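Local coordinates for ferripyochelin binding protein (Pyrococcus horikoshii, PDB 1V67) that probably acts as a gamma-class carbonic anhydrase, hydrating carbon dioxide reversibly at zinc sites shared between the subunits of a left-handed beta-helical trimer, at residues D46-Y51 against I64-G69; G88-N93 against G106-D111. One frame throughout, in Å; residues are numbered along the deposited sequence.

Contact 1 (D46-Y51 against I64-G69). With ZN (zinc ion), chain C.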
loop_
_atom_site.group_PDB
_atom_site.type_symbol
_atom_site.label_atom_id
_atom_site.label_comp_id
_atom_site.label_asym_id
_atom_site.label_seq_id
_atom_site.Cartn_x
_atom_site.Cartn_y
_atom_site.Cartn_z
ATOM N N ASP A 46 -10.370 -12.611 -9.411
ATOM C CA ASP A 46 -11.038 -13.823 -8.890
ATOM C C ASP A 46 -12.572 -13.686 -8.762
ATOM O O ASP A 46 -13.234 -14.547 -8.223
ATOM C CB ASP A 46 -10.482 -14.231 -7.518
ATOM C CG ASP A 46 -10.576 -13.129 -6.522
ATOM O OD1 ASP A 46 -11.206 -12.088 -6.857
ATOM O OD2 ASP A 46 -10.004 -13.320 -5.423
ATOM N N ILE A 47 -13.356 -12.709 -8.984
ATOM C CA ILE A 47 -14.767 -12.751 -9.270
ATOM C C ILE A 47 -15.123 -12.092 -10.608
ATOM O O ILE A 47 -15.475 -12.801 -11.552
ATOM C CB ILE A 47 -15.548 -12.125 -8.050
ATOM C CG1 ILE A 47 -16.235 -10.843 -8.447
ATOM C CG2 ILE A 47 -14.595 -11.716 -6.896
ATOM C CD1 ILE A 47 -17.558 -10.811 -7.886
ATOM N N GLU A 48 -15.124 -10.581 -10.723
ATOM C CA GLU A 48 -15.478 -10.015 -12.038
ATOM C C GLU A 48 -14.156 -9.762 -12.733
ATOM O O GLU A 48 -13.100 -9.859 -12.101
ATOM C CB GLU A 48 -16.226 -8.681 -11.903
ATOM C CG GLU A 48 -17.662 -8.752 -11.371
ATOM C CD GLU A 48 -18.526 -9.746 -12.111
ATOM O OE1 GLU A 48 -18.367 -9.851 -13.339
ATOM O OE2 GLU A 48 -19.370 -10.410 -11.469
ATOM N N GLN A 49 -14.188 -9.428 -14.018
ATOM C CA GLN A 49 -12.944 -9.202 -14.742
ATOM C C GLN A 49 -12.254 -7.876 -14.455
ATOM O O GLN A 49 -12.880 -6.930 -14.006
ATOM C CB GLN A 49 -13.217 -9.334 -16.240
ATOM C CG GLN A 49 -12.045 -8.970 -17.134
ATOM C CD GLN A 49 -12.473 -8.862 -18.556
ATOM O OE1 GLN A 49 -13.248 -7.981 -18.913
ATOM N NE2 GLN A 49 -12.003 -9.776 -19.382
ATOM N N ILE A 50 -10.949 -7.844 -14.700
ATOM C CA ILE A 50 -10.139 -6.642 -14.546
ATOM C C ILE A 50 -9.577 -6.421 -15.943
ATOM O O ILE A 50 -8.791 -7.226 -16.434
ATOM C CB ILE A 50 -8.971 -6.838 -13.562
ATOM C CG1 ILE A 50 -9.503 -6.959 -12.136
ATOM C CG2 ILE A 50 -8.010 -5.671 -13.667
ATOM C CD1 ILE A 50 -8.450 -7.329 -11.115
ATOM N N TYR A 51 -10.024 -5.360 -16.598
ATOM C CA TYR A 51 -9.571 -5.042 -17.945
ATOM C C TYR A 51 -8.699 -3.793 -17.950
ATOM O O TYR A 51 -9.090 -2.769 -17.403
ATOM C CB TYR A 51 -10.771 -4.789 -18.856
ATOM C CG TYR A 51 -10.413 -4.751 -20.323
ATOM C CD1 TYR A 51 -10.353 -5.927 -21.067
ATOM C CD2 TYR A 51 -10.122 -3.546 -20.969
ATOM C CE1 TYR A 51 -10.009 -5.912 -22.413
ATOM C CE2 TYR A 51 -9.773 -3.521 -22.322
ATOM C CZ TYR A 51 -9.722 -4.710 -23.032
ATOM O OH TYR A 51 -9.364 -4.715 -24.357
ATOM N N ILE A 64 -5.800 -3.881 -7.322
ATOM C CA ILE A 64 -6.965 -3.724 -8.166
ATOM C C ILE A 64 -7.858 -4.922 -7.929
ATOM O O ILE A 64 -7.405 -6.059 -8.011
ATOM C CB ILE A 64 -6.584 -3.678 -9.633
ATOM C CG1 ILE A 64 -5.722 -2.440 -9.897
ATOM C CG2 ILE A 64 -7.852 -3.697 -10.475
ATOM C CD1 ILE A 64 -5.367 -2.244 -11.341
ATOM N N HIS A 65 -9.125 -4.668 -7.636
ATOM C CA HIS A 65 -10.045 -5.757 -7.358
ATOM C C HIS A 65 -11.460 -5.426 -7.830
ATOM O O HIS A 65 -11.684 -4.379 -8.441
ATOM C CB HIS A 65 -10.042 -6.034 -5.859
ATOM C CG HIS A 65 -10.671 -7.345 -5.488
ATOM N ND1 HIS A 65 -11.344 -7.519 -4.300
ATOM C CD2 HIS A 65 -10.687 -8.533 -6.119
ATOM C CE1 HIS A 65 -11.752 -8.774 -4.214
ATOM N NE2 HIS A 65 -11.364 -9.415 -5.310
ATOM N N THR A 66 -12.408 -6.319 -7.548
ATOM C CA THR A 66 -13.795 -6.113 -7.964
ATOM C C THR A 66 -14.778 -6.716 -6.962
ATOM O O THR A 66 -14.378 -7.348 -5.984
ATOM C CB THR A 66 -14.086 -6.766 -9.353
ATOM O OG1 THR A 66 -14.080 -8.194 -9.216
ATOM C CG2 THR A 66 -13.043 -6.340 -10.396
ATOM N N SER A 67 -16.065 -6.501 -7.225
ATOM C CA SER A 67 -17.151 -7.043 -6.408
ATOM C C SER A 67 -18.165 -7.655 -7.374
ATOM O O SER A 67 -18.201 -7.296 -8.551
ATOM C CB SER A 67 -17.827 -5.939 -5.581
ATOM O OG SER A 67 -16.952 -5.410 -4.598
ATOM N N HIS A 68 -18.991 -8.570 -6.886
ATOM C CA HIS A 68 -19.991 -9.197 -7.744
ATOM C C HIS A 68 -20.821 -8.150 -8.492
ATOM O O HIS A 68 -21.521 -7.342 -7.878
ATOM C CB HIS A 68 -20.917 -10.102 -6.919
ATOM C CG HIS A 68 -20.250 -11.340 -6.403
ATOM N ND1 HIS A 68 -19.389 -11.331 -5.326
ATOM C CD2 HIS A 68 -20.291 -12.620 -6.839
ATOM C CE1 HIS A 68 -18.929 -12.552 -5.121
ATOM N NE2 HIS A 68 -19.460 -13.354 -6.025
ATOM N N GLY A 69 -20.735 -8.168 -9.822
ATOM C CA GLY A 69 -21.478 -7.219 -10.636
ATOM C C GLY A 69 -20.698 -5.954 -10.940
ATOM O O GLY A 69 -21.074 -5.173 -11.814
HETATM ZN ZN ZN C . -12.261 -6.691 -2.235
HETATM O O HOH W 1 -11.897 -9.856 -9.745
#
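E48 and T66 bring the backbones closest, their CA atoms 5.9 Å apart, where the corner at D46, I47 and E48 faces the loop that leaves strand 63-65. T66 OG1 accepts the backbone N-H of E48 at 3.0 Å. The crowded position of that hydroxyl, between backbone N and carbonyl carbon (chi1 70°), turns it to the corner and to a water; this water also accepts from I47 N and donates to E48 O at 2.6 Å. Threonine suits the spot because OG1 serves the corner and the water while its methyl, CG2, packs on I50. E48 bends at chi2 and brings OE2 to the G69 backbone N, 3.1 Å away, the N-H arriving from above the carboxylate plane. With an alanine at E48, the G69 N-H would probably lose this mate and the loop end would be freer to move. G69 itself has a positive phi that would jam a side chain against the preceding carbonyl. In this left-handed beta-helix, the corner of one coil supplies D46 to the second shell of a zinc ligand carried by the strand of the next. H65 binds zinc through ND1 at 2.4 Å, completed by H87 and by H82 of a second subunit. Its other nitrogen, NE2, donates to D46 OD1 at 3.1 Å, on the syn lone pair and within the ring plane, although carboxylate and ring planes stand 63° apart. Together with the zinc bond at ND1, this second-shell hydrogen bond holds the ring's rotation. D46 OD2 forms a salt bridge with R44 and also meets H166 of the second subunit. Further inward, the apolar branches close the interior: I50 CD1 lies 3.7 Å from I64 CG2, and I50 CG1 4.0 Å from T66 CG2.

Contact 2 (G88-N93 against G106-D111)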
loop_
_atom_site.group_PDB
_atom_site.type_symbol
_atom_site.label_atom_id
_atom_site.label_comp_id
_atom_site.label_asym_id
_atom_site.label_seq_id
_atom_site.Cartn_x
_atom_site.Cartn_y
_atom_site.Cartn_z
ATOM N N GLY A 88 -13.661 -2.419 -8.365
ATOM C CA GLY A 88 -14.856 -2.441 -9.193
ATOM C C GLY A 88 -15.324 -1.114 -9.747
ATOM O O GLY A 88 -16.500 -0.760 -9.632
ATOM N N ALA A 89 -14.414 -0.371 -10.362
ATOM C CA ALA A 89 -14.776 0.919 -10.923
ATOM C C ALA A 89 -14.520 0.943 -12.416
ATOM O O ALA A 89 -13.825 0.088 -12.950
ATOM C CB ALA A 89 -13.984 2.022 -10.243
ATOM N N LYS A 90 -15.107 1.924 -13.084
ATOM C CA LYS A 90 -14.924 2.087 -14.513
ATOM C C LYS A 90 -14.155 3.380 -14.742
ATOM O O LYS A 90 -14.589 4.454 -14.329
ATOM C CB LYS A 90 -16.276 2.138 -15.235
ATOM C CG LYS A 90 -16.903 0.773 -15.505
ATOM C CD LYS A 90 -18.236 0.926 -16.228
ATOM C CE LYS A 90 -18.810 -0.420 -16.658
ATOM N NZ LYS A 90 -18.988 -1.371 -15.523
ATOM N N VAL A 91 -13.003 3.266 -15.389
ATOM C CA VAL A 91 -12.177 4.427 -15.661
ATOM C C VAL A 91 -11.991 4.622 -17.159
ATOM O O VAL A 91 -11.723 3.672 -17.897
ATOM C CB VAL A 91 -10.811 4.287 -14.953
ATOM C CG1 VAL A 91 -9.862 5.393 -15.395
ATOM C CG2 VAL A 91 -11.026 4.354 -13.432
ATOM N N GLY A 92 -12.144 5.866 -17.595
ATOM C CA GLY A 92 -12.019 6.195 -19.001
ATOM C C GLY A 92 -10.602 6.326 -19.513
ATOM O O GLY A 92 -9.674 5.749 -18.946
ATOM N N ASN A 93 -10.442 7.091 -20.593
ATOM C CA ASN A 93 -9.143 7.293 -21.219
ATOM C C ASN A 93 -8.443 8.541 -20.707
ATOM O O ASN A 93 -9.083 9.500 -20.273
ATOM C CB ASN A 93 -9.300 7.386 -22.743
ATOM C CG ASN A 93 -9.833 6.101 -23.364
ATOM O OD1 ASN A 93 -9.243 5.033 -23.215
ATOM N ND2 ASN A 93 -10.946 6.209 -24.074
ATOM N N GLY A 106 -18.691 0.988 -8.378
ATOM C CA GLY A 106 -19.771 1.709 -9.024
ATOM C C GLY A 106 -19.329 3.050 -9.559
ATOM O O GLY A 106 -20.082 3.717 -10.264
ATOM N N ALA A 107 -18.097 3.434 -9.234
ATOM C CA ALA A 107 -17.542 4.705 -9.678
ATOM C C ALA A 107 -17.385 4.712 -11.185
ATOM O O ALA A 107 -17.035 3.692 -11.780
ATOM C CB ALA A 107 -16.180 4.967 -9.000
ATOM N N LYS A 108 -17.677 5.852 -11.804
ATOM C CA LYS A 108 -17.544 6.006 -13.253
ATOM C C LYS A 108 -16.675 7.249 -13.520
ATOM O O LYS A 108 -17.144 8.383 -13.424
ATOM C CB LYS A 108 -18.922 6.196 -13.887
ATOM C CG LYS A 108 -19.322 5.097 -14.889
ATOM C CD LYS A 108 -18.713 5.315 -16.287
ATOM C CE LYS A 108 -19.214 6.611 -16.921
ATOM N NZ LYS A 108 -18.605 6.878 -18.254
ATOM N N ILE A 109 -15.407 7.048 -13.861
ATOM C CA ILE A 109 -14.523 8.175 -14.140
ATOM C C ILE A 109 -14.446 8.478 -15.627
ATOM O O ILE A 109 -14.176 7.591 -16.433
ATOM C CB ILE A 109 -13.106 7.921 -13.643
ATOM C CG1 ILE A 109 -13.136 7.486 -12.170
ATOM C CG2 ILE A 109 -12.293 9.161 -13.804
ATOM C CD1 ILE A 109 -13.754 8.474 -11.216
ATOM N N GLY A 110 -14.687 9.741 -15.968
ATOM C CA GLY A 110 -14.663 10.177 -17.353
ATOM C C GLY A 110 -13.263 10.251 -17.931
ATOM O O GLY A 110 -12.295 9.856 -17.277
ATOM N N ASP A 111 -13.149 10.757 -19.158
ATOM C CA ASP A 111 -11.848 10.873 -19.817
ATOM C C ASP A 111 -11.157 12.181 -19.457
ATOM O O ASP A 111 -11.814 13.124 -19.005
ATOM C CB ASP A 111 -11.995 10.810 -21.334
ATOM C CG ASP A 111 -12.899 9.692 -21.792
ATOM O OD1 ASP A 111 -12.795 8.583 -21.241
ATOM O OD2 ASP A 111 -13.704 9.925 -22.717
#
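N93 gives its backbone N-H to D111 OD1 at 2.9 Å, reached on the anti side of the carboxylate and 34° out of its plane. With CG beside its own backbone N (chi1 -46°), D111 leans back to the neighbouring coil, and an aspartate is short enough to accept there. Backbone bonds of a parallel pair follow: I109 N to K90 O at 2.8 Å, K90 N to A107 O at 2.9 Å, and G92 N to I109 O. Before the strands, G106 N reaches G88 O at 3.1 Å. Glycines suit this path: G88 and G106 have positive phi, and at G92 a CB would collide with D111 OD1. Between the bonds, side chains stack in register from coil to coil, the ladder of a left-handed beta-helix. V91 and I109 lie side by side on the buried face, CG2 of V91 being 4.0 Å from CG1 of I109, and these branched residues fill the interior. A89 CB and A107 CB pack at 3.9 Å, where small methyls fit. On the other face, K108 bends at chi2 and chi3 so that its CD lies 4.1 Å from K90 CB, while the K90 chain runs away from this strand to a long, weak ion pair with E73. Strand 90-91 is bordered by strand 72-74 through backbone bonds to E73, and strand 108-109 by strand 126-127, whose I127 packs on I109.

Overall arrangement
From the N terminus the chain winds coil upon coil, and both contacts join parts of successive coils, each across a 12-residue connection without helix. Contact 1 closes first, bringing the corner before strand 49-52 against the loop after strand 63-65; only later does contact 2 open, pairing strand 90-91 with strand 108-109. They are therefore in series, neither nested nor crossed, their centres about 14 Å apart. A probable hydrogen bond from G88 N to H65 O, 2.8 Å long, joins them directly. Strand 72-74 also links them, lying between strands 49-52 and 90-91 in one parallel sheet. Contact 1 ties that sheet to the one holding strand 63-65, whereas contact 2 continues it toward the C-terminal coils.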